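Local coordinates for hypothetical protein PA3499 (Pseudomonas aeruginosa, PDB 2IG8) that is of unknown function but belongs to the YjgF-like superfamily, whose members are small alpha-beta proteins that commonly assemble as trimers, at residues E28-H38 with L124-D135; V75-V83 with R98-G106. All blocks are in the same frame, centred on the assembly; numbering follows the deposited sequence.

Contact 1: E28-H38 with L124-D135; sequences EELVMSGMTAH and LLVEIDAWARLD
Strands 29-36 and 126-133 are antiparallel neighbours inside the YjgF-like sheet, joined directly near both ends and through water in between. At one end Leu-134 N gives Glu-28 O a nearly straight bond (2.8 Å, 168°), and Leu-30 N bonds Ala-132 O. At the other, Met-35 and Ile-128 exchange both bonds of a hydrogen-bonded pair, Met-35 N to Ile-128 O at 2.9 Å and Ile-128 N to Met-35 O at 3.0 Å. Where strand 29-36 is broken between these ends, one water joins Met-32 N to Ala-130 O and another links Ser-33 O, Ile-128 O and Ala-130 N. Met-32, bent at chi3 (-94°), lays its CE methyl against the methyls of two alanines. Met-32 CE is 3.8 Å from Ala-132 CB, and Ala-130 CB lies beside it; flexible methionine fits these small residues, and helix 53-70 packs on Ala-132. Gly-34 has no side chain, which lets Glu-127 OE2 lie 3.4 Å from its CA. Arg-133 grips Asp-135 side-on, NE to OD1 at 2.8 Å and NH2 to OD2, the latter in the guanidinium plane. Its NH1 also makes a long, weak salt bridge to Glu-29 OE1 at 3.4 Å, across carboxylate and guanidinium planes turned 62° apart. Each acid has a further partner: Tyr-79 for Glu-29, and Thr-2 of the third subunit for Asp-135. Trp-131 meets its counterparts in both other subunits edge-to-face, an arrangement in keeping with the YjgF-like trimer, whose sheets face one another while helices cover their outer sides.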
loop_
_atom_site.group_PDB
_atom_site.type_symbol
_atom_site.label_atom_id
_atom_site.label_comp_id
_atom_site.label_asym_id
_atom_site.label_seq_id
_atom_site.Cartn_x
_atom_site.Cartn_y
_atom_site.Cartn_z
ATOM N N GLU B 28 10.587 15.402 -4.600
ATOM C CA GLU B 28 10.314 14.965 -5.973
ATOM C C GLU B 28 9.155 13.964 -6.028
ATOM O O GLU B 28 8.679 13.622 -7.100
ATOM C CB GLU B 28 11.567 14.323 -6.588
ATOM C CG GLU B 28 12.730 15.295 -6.817
ATOM C CD GLU B 28 12.421 16.375 -7.852
ATOM O OE1 GLU B 28 11.622 16.135 -8.773
ATOM O OE2 GLU B 28 12.998 17.469 -7.752
ATOM N N GLU B 29 8.724 13.485 -4.869
ATOM C CA GLU B 29 7.688 12.458 -4.785
ATOM C C GLU B 29 6.297 13.070 -4.876
ATOM O O GLU B 29 5.957 13.922 -4.060
ATOM C CB GLU B 29 7.820 11.709 -3.464
ATOM C CG GLU B 29 6.893 10.507 -3.357
ATOM C CD GLU B 29 7.439 9.261 -4.048
ATOM O OE1 GLU B 29 8.679 9.146 -4.220
ATOM O OE2 GLU B 29 6.608 8.392 -4.366
ATOM N N LEU B 30 5.489 12.643 -5.848
ATOM C CA LEU B 30 4.068 13.051 -5.902
ATOM C C LEU B 30 3.214 12.024 -5.184
ATOM O O LEU B 30 2.959 10.937 -5.692
ATOM C CB LEU B 30 3.567 13.237 -7.320
ATOM C CG LEU B 30 2.200 13.941 -7.411
ATOM C CD1 LEU B 30 2.256 15.330 -6.790
ATOM C CD2 LEU B 30 1.743 13.995 -8.880
ATOM N N VAL B 31 2.824 12.365 -3.975
ATOM C CA VAL B 31 2.008 11.507 -3.141
ATOM C C VAL B 31 0.565 11.799 -3.498
ATOM O O VAL B 31 0.141 12.955 -3.480
ATOM C CB VAL B 31 2.249 11.789 -1.650
ATOM C CG1 VAL B 31 1.366 10.888 -0.779
ATOM C CG2 VAL B 31 3.756 11.652 -1.286
ATOM N N MET B 32 -0.185 10.755 -3.815
ATOM C CA MET B 32 -1.534 10.902 -4.301
ATOM C C MET B 32 -2.488 10.045 -3.508
ATOM O O MET B 32 -2.155 8.921 -3.124
ATOM C CB MET B 32 -1.606 10.468 -5.787
ATOM C CG MET B 32 -0.862 11.392 -6.763
ATOM S SD MET B 32 -0.806 10.816 -8.512
ATOM C CE MET B 32 0.780 9.960 -8.449
ATOM N N SER B 33 -3.696 10.555 -3.315
ATOM C CA SER B 33 -4.784 9.760 -2.799
ATOM C C SER B 33 -5.245 8.755 -3.825
ATOM O O SER B 33 -5.014 8.906 -5.027
ATOM C CB SER B 33 -5.977 10.661 -2.404
ATOM O OG SER B 33 -5.695 11.371 -1.195
ATOM N N GLY B 34 -5.945 7.739 -3.346
ATOM C CA GLY B 34 -6.558 6.765 -4.219
ATOM C C GLY B 34 -7.564 7.451 -5.116
ATOM O O GLY B 34 -8.351 8.297 -4.659
ATOM N N MET B 35 -7.511 7.114 -6.393
ATOM C CA MET B 35 -8.383 7.711 -7.392
ATOM C C MET B 35 -9.437 6.722 -7.900
ATOM O O MET B 35 -9.179 5.526 -8.050
ATOM C CB MET B 35 -7.547 8.272 -8.547
ATOM C CG MET B 35 -6.760 9.573 -8.200
ATOM S SD MET B 35 -7.761 11.060 -7.934
ATOM C CE MET B 35 -7.418 11.347 -6.169
ATOM N N THR B 36 -10.641 7.245 -8.142
ATOM C CA THR B 36 -11.762 6.460 -8.618
ATOM C C THR B 36 -12.432 7.203 -9.784
ATOM O O THR B 36 -12.136 8.389 -10.045
ATOM C CB THR B 36 -12.829 6.236 -7.539
ATOM O OG1 THR B 36 -13.601 7.432 -7.391
ATOM C CG2 THR B 36 -12.223 5.826 -6.189
ATOM N N ALA B 37 -13.356 6.513 -10.456
ATOM C CA ALA B 37 -14.051 7.084 -11.591
ATOM C C ALA B 37 -15.344 7.847 -11.197
ATOM O O ALA B 37 -16.103 8.249 -12.049
ATOM C CB ALA B 37 -14.332 5.991 -12.663
ATOM N N HIS B 38 -15.563 8.068 -9.908
ATOM C CA HIS B 38 -16.667 8.904 -9.422
ATOM C C HIS B 38 -16.244 10.384 -9.547
ATOM O O HIS B 38 -15.120 10.725 -9.213
ATOM C CB HIS B 38 -16.959 8.571 -7.955
ATOM C CG HIS B 38 -18.123 9.319 -7.374
ATOM N ND1 HIS B 38 -17.964 10.437 -6.590
ATOM C CD2 HIS B 38 -19.456 9.117 -7.472
ATOM C CE1 HIS B 38 -19.153 10.893 -6.227
ATOM N NE2 HIS B 38 -20.078 10.118 -6.759
ATOM N N LEU B 124 -18.662 2.025 -8.202
ATOM C CA LEU B 124 -17.239 1.804 -8.456
ATOM C C LEU B 124 -16.873 0.321 -8.608
ATOM O O LEU B 124 -17.350 -0.550 -7.850
ATOM C CB LEU B 124 -16.387 2.424 -7.345
ATOM C CG LEU B 124 -16.509 3.940 -7.124
ATOM C CD1 LEU B 124 -15.522 4.388 -6.007
ATOM C CD2 LEU B 124 -16.300 4.723 -8.424
ATOM N N LEU B 125 -16.024 0.049 -9.594
ATOM C CA LEU B 125 -15.419 -1.261 -9.820
ATOM C C LEU B 125 -13.911 -1.267 -9.522
ATOM O O LEU B 125 -13.325 -2.333 -9.418
ATOM C CB LEU B 125 -15.602 -1.687 -11.288
ATOM C CG LEU B 125 -17.025 -1.981 -11.739
ATOM C CD1 LEU B 125 -17.084 -2.168 -13.297
ATOM C CD2 LEU B 125 -17.547 -3.180 -10.961
ATOM N N VAL B 126 -13.295 -0.084 -9.417
ATOM C CA VAL B 126 -11.841 0.016 -9.248
ATOM C C VAL B 126 -11.412 1.318 -8.577
ATOM O O VAL B 126 -12.040 2.376 -8.729
ATOM C CB VAL B 126 -11.094 -0.207 -10.615
ATOM C CG1 VAL B 126 -11.426 0.920 -11.626
ATOM C CG2 VAL B 126 -9.563 -0.313 -10.432
ATOM N N GLU B 127 -10.344 1.213 -7.787
ATOM C CA GLU B 127 -9.655 2.353 -7.229
ATOM C C GLU B 127 -8.158 2.070 -7.384
ATOM O O GLU B 127 -7.720 0.932 -7.212
ATOM C CB GLU B 127 -10.036 2.548 -5.756
ATOM C CG GLU B 127 -9.272 3.657 -5.075
ATOM C CD GLU B 127 -10.029 4.318 -3.911
ATOM O OE1 GLU B 127 -11.184 3.955 -3.614
ATOM O OE2 GLU B 127 -9.452 5.231 -3.308
ATOM N N ILE B 128 -7.403 3.095 -7.756
ATOM C CA ILE B 128 -5.974 2.939 -7.924
ATOM C C ILE B 128 -5.205 3.925 -7.067
ATOM O O ILE B 128 -5.485 5.138 -7.070
ATOM C CB ILE B 128 -5.557 3.065 -9.396
ATOM C CG1 ILE B 128 -6.268 1.991 -10.242
ATOM C CG2 ILE B 128 -4.021 2.996 -9.495
ATOM C CD1 ILE B 128 -5.999 2.044 -11.791
ATOM N N ASP B 129 -4.246 3.380 -6.320
ATOM C CA ASP B 129 -3.304 4.146 -5.536
ATOM C C ASP B 129 -1.999 4.211 -6.317
ATOM O O ASP B 129 -1.340 3.170 -6.513
ATOM C CB ASP B 129 -3.105 3.451 -4.175
ATOM C CG ASP B 129 -2.420 4.334 -3.131
ATOM O OD1 ASP B 129 -2.101 5.524 -3.404
ATOM O OD2 ASP B 129 -2.160 3.819 -2.017
ATOM N N ALA B 130 -1.657 5.401 -6.812
ATOM C CA ALA B 130 -0.538 5.597 -7.754
ATOM C C ALA B 130 0.647 6.249 -7.028
ATOM O O ALA B 130 0.474 7.172 -6.219
ATOM C CB ALA B 130 -0.955 6.475 -8.960
ATOM N N TRP B 131 1.841 5.749 -7.321
ATOM C CA TRP B 131 3.082 6.305 -6.789
ATOM C C TRP B 131 3.907 6.822 -7.957
ATOM O O TRP B 131 4.064 6.117 -8.980
ATOM C CB TRP B 131 3.876 5.243 -6.020
ATOM C CG TRP B 131 3.074 4.534 -4.956
ATOM C CD1 TRP B 131 2.126 3.571 -5.156
ATOM C CD2 TRP B 131 3.145 4.730 -3.539
ATOM N NE1 TRP B 131 1.596 3.172 -3.967
ATOM C CE2 TRP B 131 2.209 3.851 -2.952
ATOM C CE3 TRP B 131 3.898 5.563 -2.713
ATOM C CZ2 TRP B 131 2.006 3.780 -1.576
ATOM C CZ3 TRP B 131 3.702 5.497 -1.312
ATOM C CH2 TRP B 131 2.758 4.609 -0.763
ATOM N N ALA B 132 4.411 8.049 -7.810
ATOM C CA ALA B 132 5.224 8.701 -8.834
ATOM C C ALA B 132 6.302 9.609 -8.233
ATOM O O ALA B 132 6.185 10.074 -7.090
ATOM C CB ALA B 132 4.331 9.514 -9.789
ATOM N N ARG B 133 7.361 9.810 -9.023
ATOM C CA ARG B 133 8.451 10.748 -8.763
ATOM C C ARG B 133 8.676 11.597 -10.007
ATOM O O ARG B 133 8.776 11.050 -11.104
ATOM C CB ARG B 133 9.748 9.980 -8.571
ATOM C CG ARG B 133 9.907 9.344 -7.267
ATOM C CD ARG B 133 11.262 8.732 -7.205
ATOM N NE ARG B 133 12.284 9.748 -7.023
ATOM C CZ ARG B 133 12.629 10.236 -5.837
ATOM N NH1 ARG B 133 12.015 9.822 -4.726
ATOM N NH2 ARG B 133 13.583 11.156 -5.752
ATOM N N LEU B 134 8.829 12.907 -9.837
ATOM C CA LEU B 134 8.999 13.817 -10.969
ATOM C C LEU B 134 10.378 13.735 -11.655
ATOM O O LEU B 134 10.561 14.286 -12.744
ATOM C CB LEU B 134 8.743 15.254 -10.515
ATOM C CG LEU B 134 7.341 15.526 -9.952
ATOM C CD1 LEU B 134 7.206 16.983 -9.540
ATOM C CD2 LEU B 134 6.287 15.157 -10.946
ATOM N N ASP B 135 11.326 13.037 -11.034
ATOM C CA ASP B 135 12.702 12.984 -11.526
ATOM C C ASP B 135 13.075 11.655 -12.192
ATOM O O ASP B 135 14.260 11.354 -12.340
ATOM C CB ASP B 135 13.661 13.318 -10.377
ATOM C CG ASP B 135 13.567 12.343 -9.214
ATOM O OD1 ASP B 135 12.591 11.583 -9.098
ATOM O OD2 ASP B 135 14.484 12.352 -8.386
HETATM O O HOH W 1 4.124 8.842 -4.786
HETATM O O HOH W 2 1.228 8.198 -3.749
HETATM O O HOH W 3 -3.759 7.368 -6.929
HETATM O O HOH W 4 -13.523 3.707 -10.471
#

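Contact 2: V75-V83 with R98-G106; sequences VGNLYKLNV and RQEFFAGQG
Val-75 presses its CG1 methyl obliquely on the Phe-101 ring, 3.3 Å from CZ, the tightest point between segments 75-83 and 98-106. The valine and phenylalanine side chains come from opposite directions, and Phe-101 reaches in because its CG lies anti to the backbone N (chi1 -174°). Its ring turns an edge to Phe-102, with Phe-101 CD2 standing 3.7 Å above the centre of the Phe-102 face. The Phe-102 ring in turn points its rim at the strand: Leu-78 CD1 lies 4.0 Å from CZ, and Leu-81 CD1 3.9 Å from CE2, both near the ring plane. Branched leucines suit this place, since one methyl of each can meet the flat rim. Leu-78 CD1 also touches the edge of Phe-101, so both rings share it.

The cluster lies within the beta-alpha-beta unit of strand 78-85, helix 91-101 and strand 110-115, where the end of the helix and the residue after it pack on the first strand and the 3-10 segment leading into it. Helix 53-70 adds to the same hydrophobic cluster, with Leu-61 on Phe-101 and Val-64 on Leu-78.

Away from the rings the contact thins. Arg-98 slides its chain past Leu-81, CD to CD1 at 4.0 Å, leaving the guanidinium beside Val-83; that group has weak bonds to Ser-111 and to Ser-19 of the third subunit. Toward the turn 102-105, polar atoms and water replace the hydrocarbon. A water gives its protons to Val-75 O (2.6 Å) and Leu-78 O, and accepts from Gln-105 NE2 (2.9 Å). Gln-105, long and polar, extends to this water, and its NE2 bonds Thr-107 O as well. On this looser, partly exposed side Gln-105 OE1 comes only to 3.9 Å from Gly-76 CA.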
loop_
_atom_site.group_PDB
_atom_site.type_symbol
_atom_site.label_atom_id
_atom_site.label_comp_id
_atom_site.label_asym_id
_atom_site.label_seq_id
_atom_site.Cartn_x
_atom_site.Cartn_y
_atom_site.Cartn_z
ATOM N N VAL B 75 3.224 10.792 -17.340
ATOM C CA VAL B 75 2.902 9.410 -16.940
ATOM C C VAL B 75 4.133 8.521 -16.743
ATOM O O VAL B 75 4.075 7.542 -16.021
ATOM C CB VAL B 75 1.883 8.729 -17.887
ATOM C CG1 VAL B 75 0.556 9.552 -17.950
ATOM C CG2 VAL B 75 2.448 8.506 -19.237
ATOM N N GLY B 76 5.241 8.888 -17.379
ATOM C CA GLY B 76 6.526 8.238 -17.158
ATOM C C GLY B 76 7.051 8.314 -15.738
ATOM O O GLY B 76 7.962 7.557 -15.374
ATOM N N ASN B 77 6.510 9.246 -14.945
ATOM C CA ASN B 77 6.877 9.419 -13.540
ATOM C C ASN B 77 6.327 8.329 -12.613
ATOM O O ASN B 77 6.813 8.162 -11.504
ATOM C CB ASN B 77 6.366 10.767 -13.022
ATOM C CG ASN B 77 7.038 11.963 -13.677
ATOM O OD1 ASN B 77 8.173 11.897 -14.183
ATOM N ND2 ASN B 77 6.348 13.080 -13.637
ATOM N N LEU B 78 5.292 7.618 -13.068
ATOM C CA LEU B 78 4.643 6.565 -12.288
ATOM C C LEU B 78 5.568 5.351 -12.170
ATOM O O LEU B 78 6.109 4.905 -13.186
ATOM C CB LEU B 78 3.334 6.149 -12.959
ATOM C CG LEU B 78 2.218 7.198 -12.946
ATOM C CD1 LEU B 78 1.142 6.909 -13.968
ATOM C CD2 LEU B 78 1.631 7.281 -11.531
ATOM N N TYR B 79 5.771 4.856 -10.951
ATOM C CA TYR B 79 6.573 3.651 -10.735
ATOM C C TYR B 79 5.822 2.523 -10.021
ATOM O O TYR B 79 6.292 1.405 -9.994
ATOM C CB TYR B 79 7.881 3.989 -10.002
ATOM C CG TYR B 79 7.731 4.525 -8.604
ATOM C CD1 TYR B 79 7.585 3.665 -7.524
ATOM C CD2 TYR B 79 7.725 5.892 -8.356
ATOM C CE1 TYR B 79 7.451 4.154 -6.227
ATOM C CE2 TYR B 79 7.565 6.391 -7.058
ATOM C CZ TYR B 79 7.437 5.515 -6.006
ATOM O OH TYR B 79 7.309 5.989 -4.717
ATOM N N LYS B 80 4.639 2.792 -9.474
ATOM C CA LYS B 80 3.843 1.718 -8.858
ATOM C C LYS B 80 2.364 2.080 -8.931
ATOM O O LYS B 80 1.999 3.250 -8.760
ATOM C CB LYS B 80 4.266 1.444 -7.408
ATOM C CG LYS B 80 3.445 0.328 -6.724
ATOM C CD LYS B 80 3.884 -0.021 -5.282
ATOM C CE LYS B 80 4.842 -1.184 -5.217
ATOM N NZ LYS B 80 5.206 -1.607 -3.807
ATOM N N LEU B 81 1.536 1.080 -9.211
ATOM C CA LEU B 81 0.082 1.224 -9.200
ATOM C C LEU B 81 -0.503 0.080 -8.384
ATOM O O LEU B 81 -0.392 -1.095 -8.778
ATOM C CB LEU B 81 -0.470 1.158 -10.620
ATOM C CG LEU B 81 0.016 2.183 -11.628
ATOM C CD1 LEU B 81 -0.455 1.838 -13.064
ATOM C CD2 LEU B 81 -0.437 3.548 -11.249
ATOM N N ASN B 82 -1.077 0.396 -7.232
ATOM C CA ASN B 82 -1.816 -0.610 -6.494
ATOM C C ASN B 82 -3.297 -0.496 -6.802
ATOM O O ASN B 82 -3.893 0.577 -6.665
ATOM C CB ASN B 82 -1.522 -0.523 -5.026
ATOM C CG ASN B 82 -0.094 -0.958 -4.710
ATOM O OD1 ASN B 82 0.569 -1.625 -5.525
ATOM N ND2 ASN B 82 0.390 -0.554 -3.595
ATOM N N VAL B 83 -3.874 -1.611 -7.222
ATOM C CA VAL B 83 -5.188 -1.603 -7.844
ATOM C C VAL B 83 -6.119 -2.437 -6.986
ATOM O O VAL B 83 -5.796 -3.587 -6.624
ATOM C CB VAL B 83 -5.130 -2.181 -9.261
ATOM C CG1 VAL B 83 -6.544 -2.135 -9.910
ATOM C CG2 VAL B 83 -4.062 -1.428 -10.082
ATOM N N ARG B 98 -4.329 -0.344 -18.903
ATOM C CA ARG B 98 -2.924 -0.050 -18.801
ATOM C C ARG B 98 -2.199 -0.118 -20.144
ATOM O O ARG B 98 -1.365 0.765 -20.445
ATOM C CB ARG B 98 -2.264 -0.957 -17.778
ATOM C CG ARG B 98 -2.598 -0.545 -16.364
ATOM C CD ARG B 98 -1.713 -1.250 -15.359
ATOM N NE ARG B 98 -2.040 -2.663 -15.237
ATOM C CZ ARG B 98 -1.864 -3.393 -14.135
ATOM N NH1 ARG B 98 -2.222 -4.668 -14.141
ATOM N NH2 ARG B 98 -1.332 -2.873 -13.039
ATOM N N GLN B 99 -2.501 -1.115 -20.961
ATOM C CA GLN B 99 -1.844 -1.205 -22.274
ATOM C C GLN B 99 -2.146 0.056 -23.083
ATOM O O GLN B 99 -1.272 0.604 -23.755
ATOM C CB GLN B 99 -2.282 -2.444 -23.045
ATOM C CG GLN B 99 -1.737 -3.745 -22.427
ATOM C CD GLN B 99 -0.269 -3.999 -22.707
ATOM O OE1 GLN B 99 0.368 -3.316 -23.502
ATOM N NE2 GLN B 99 0.282 -4.998 -22.030
ATOM N N GLU B 100 -3.379 0.545 -23.000
ATOM C CA GLU B 100 -3.752 1.723 -23.775
ATOM C C GLU B 100 -3.155 3.001 -23.210
ATOM O O GLU B 100 -2.621 3.812 -23.952
ATOM C CB GLU B 100 -5.285 1.804 -23.914
ATOM C CG GLU B 100 -5.814 0.647 -24.709
ATOM C CD GLU B 100 -7.347 0.522 -24.727
ATOM O OE1 GLU B 100 -8.046 1.239 -23.970
ATOM O OE2 GLU B 100 -7.818 -0.346 -25.497
ATOM N N PHE B 101 -3.214 3.161 -21.889
ATOM C CA PHE B 101 -2.707 4.344 -21.194
ATOM C C PHE B 101 -1.198 4.487 -21.349
ATOM O O PHE B 101 -0.680 5.592 -21.518
ATOM C CB PHE B 101 -3.081 4.252 -19.717
ATOM C CG PHE B 101 -2.741 5.482 -18.898
ATOM C CD1 PHE B 101 -3.476 6.642 -19.027
ATOM C CD2 PHE B 101 -1.730 5.451 -17.977
ATOM C CE1 PHE B 101 -3.176 7.762 -18.261
ATOM C CE2 PHE B 101 -1.439 6.562 -17.176
ATOM C CZ PHE B 101 -2.178 7.718 -17.337
ATOM N N PHE B 102 -0.503 3.358 -21.308
ATOM C CA PHE B 102 0.930 3.329 -21.486
ATOM C C PHE B 102 1.338 2.943 -22.913
ATOM O O PHE B 102 2.410 2.366 -23.116
ATOM C CB PHE B 102 1.534 2.351 -20.465
ATOM C CG PHE B 102 1.404 2.812 -19.036
ATOM C CD1 PHE B 102 2.141 3.893 -18.589
ATOM C CD2 PHE B 102 0.562 2.162 -18.141
ATOM C CE1 PHE B 102 2.049 4.346 -17.268
ATOM C CE2 PHE B 102 0.444 2.622 -16.784
ATOM C CZ PHE B 102 1.194 3.702 -16.371
ATOM N N ALA B 103 0.517 3.285 -23.903
ATOM C CA ALA B 103 0.841 2.962 -25.313
ATOM C C ALA B 103 2.189 3.537 -25.772
ATOM O O ALA B 103 2.784 3.015 -26.712
ATOM C CB ALA B 103 -0.269 3.416 -26.240
ATOM N N GLY B 104 2.631 4.624 -25.146
ATOM C CA GLY B 104 3.874 5.290 -25.500
ATOM C C GLY B 104 5.136 4.761 -24.863
ATOM O O GLY B 104 6.195 5.314 -25.101
ATOM N N GLN B 105 5.062 3.711 -24.041
ATOM C CA GLN B 105 6.276 3.219 -23.390
ATOM C C GLN B 105 6.212 1.726 -23.222
ATOM O O GLN B 105 5.133 1.154 -23.180
ATOM C CB GLN B 105 6.520 3.908 -22.023
ATOM C CG GLN B 105 5.520 3.574 -20.966
ATOM C CD GLN B 105 5.577 4.538 -19.773
ATOM O OE1 GLN B 105 5.388 5.748 -19.946
ATOM N NE2 GLN B 105 5.818 4.005 -18.568
ATOM N N GLY B 106 7.386 1.092 -23.132
ATOM C CA GLY B 106 7.451 -0.378 -23.005
ATOM C C GLY B 106 7.502 -0.889 -21.583
ATOM O O GLY B 106 7.063 -2.001 -21.301
HETATM O O HOH W 5 5.358 5.226 -15.964
#

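Contact 1 and contact 2 meet on one sheet, because strands 126-133 and 78-85 are neighbours in it, and contact 2 is nested within the loop closed by contact 1. Both are largely buried, but contact 1 lies about 4 Å from the centre of the chain and contact 2 about 10 Å, centre to centre. Contact 1 joins strand to strand by backbone bonds, waters and a salt-bridge network, whereas contact 2 lays a helix end on a strand with no direct hydrogen bond across it. The carboxylate of Glu-29 and the hydroxyl of Tyr-79 probably link the two, as does the backbone pairing of Asp-129 with Asn-82.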